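Local coordinates for protein VompD (Bartonella quintana, PDB 4LGO) that probably mediates bacterial adhesion as a trimeric autotransporter adhesin of the outer membrane, here represented by N-terminal domain 1, at the interface of chains A and B. Sequence-based numbering; all coordinates share one arbitrary frame. Chains: chain A/B, VompD.

The interface of chains A and B. Residues chain A 24-25; chain B 40-42, 57-59, 65.
The side-chain amide nitrogen ND2 of A:Asn25 is shared by the carbonyl O of B:Ile57, in strand 55-59, and by water 1. ND2 of A:Asn25 donates to O of B:Ile57 at 3.1 Å, in the plane of its own amide but bent, with 138° at the hydrogen. Water 1 lies 2.9 Å from ND2 of A:Asn25, and the backbone N of B:Ile57 holds that water in turn, so ND2 is tied to one residue twice, directly to its O and through water to its N. On the other branch of the amide, OD1 of A:Asn25 accepts from the backbone N of B:Gly42 at 3.0 Å, the donor tilted 16° from the carbonyl plane. Strand 37-42 and strand 55-59 are thereby bridged by one carboxamide whose two ends fix its rotation. CG is anti to the carbonyl carbon and beside the backbone N (chi1 -72°), which brings the amide to chain B on the same side as that N. The backbone N of A:Asn25 itself gives a nearly straight bond to O of B:Phe40, 2.8 Å away, a bond of the parallel bridge that pairs A:Val24 with B:Phe40, given by the residue just after strand 20-24. A:Val24 supplies the apolar half. CG1 of A:Val24, anti to its backbone N, meets the CG2 methyl of B:Ile57 at 3.6 Å, the two side chains crossing at about a right angle. The side chains of A:Val24 and B:Thr59 slide past each other in opposite directions, and their CG2 methyls meet at 3.9 Å. Strand-to-strand pairing between chains suits the three-copy assembly expected of this adhesin family. At the margin, CG1 of B:Val65 stands 4.1 Å from CG2 of A:Val24.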
# COMPACT_ATOMS: atom_id res chain seq x y z
N VAL A 24 -6.20 17.86 20.43
CA VAL A 24 -5.74 16.91 19.43
C VAL A 24 -4.95 15.78 20.11
O VAL A 24 -3.85 16.04 20.65
CB VAL A 24 -4.84 17.61 18.40
CG1 VAL A 24 -4.36 16.62 17.35
CG2 VAL A 24 -5.59 18.76 17.74
N ASN A 25 -5.48 14.56 20.09
CA ASN A 25 -4.85 13.41 20.76
C ASN A 25 -4.35 13.78 22.16
O ASN A 25 -3.20 13.50 22.53
CB ASN A 25 -3.71 12.85 19.93
CG ASN A 25 -4.19 12.11 18.72
OD1 ASN A 25 -5.06 11.24 18.81
ND2 ASN A 25 -3.58 12.38 17.59
N PHE B 40 -10.10 15.79 18.59
CA PHE B 40 -9.73 14.96 17.45
C PHE B 40 -8.87 13.81 17.95
O PHE B 40 -7.92 14.02 18.73
CB PHE B 40 -8.90 15.74 16.43
CG PHE B 40 -9.61 16.86 15.71
CD1 PHE B 40 -10.97 17.12 15.87
CD2 PHE B 40 -8.89 17.65 14.82
CE1 PHE B 40 -11.58 18.13 15.14
CE2 PHE B 40 -9.50 18.67 14.09
CZ PHE B 40 -10.84 18.90 14.25
N VAL B 41 -9.16 12.59 17.49
CA VAL B 41 -8.46 11.41 17.92
C VAL B 41 -8.06 10.59 16.69
O VAL B 41 -8.89 10.34 15.82
CB VAL B 41 -9.41 10.54 18.80
CG1 VAL B 41 -8.74 9.21 19.14
CG2 VAL B 41 -9.76 11.34 20.07
N GLY B 42 -6.78 10.21 16.60
CA GLY B 42 -6.35 9.17 15.68
C GLY B 42 -6.65 7.81 16.31
O GLY B 42 -6.16 7.52 17.40
N ILE B 57 -2.15 12.78 13.63
CA ILE B 57 -2.62 14.14 13.82
C ILE B 57 -1.77 14.73 14.91
O ILE B 57 -1.68 14.17 16.01
CB ILE B 57 -4.11 14.26 14.20
CG1 ILE B 57 -4.95 13.22 13.42
CG2 ILE B 57 -4.59 15.68 13.93
CD1 ILE B 57 -6.42 13.14 13.84
N THR B 58 -1.10 15.81 14.58
CA THR B 58 -0.22 16.50 15.49
C THR B 58 -0.55 18.01 15.43
O THR B 58 -1.50 18.42 14.74
CB THR B 58 1.26 16.24 15.12
OG1 THR B 58 1.53 16.72 13.78
CG2 THR B 58 1.61 14.74 15.15
N THR B 59 0.20 18.80 16.17
CA THR B 59 0.02 20.26 16.13
C THR B 59 1.36 20.94 15.92
O THR B 59 2.44 20.40 16.20
CB THR B 59 -0.64 20.80 17.42
OG1 THR B 59 0.23 20.62 18.56
CG2 THR B 59 -1.98 20.12 17.65
N VAL B 65 -3.20 22.42 13.00
CA VAL B 65 -3.54 21.03 13.17
C VAL B 65 -3.02 20.33 11.92
O VAL B 65 -3.45 20.61 10.81
CB VAL B 65 -5.05 20.80 13.34
CG1 VAL B 65 -5.32 19.33 13.66
CG2 VAL B 65 -5.63 21.69 14.41
O HOH W 1 -3.05 10.58 15.39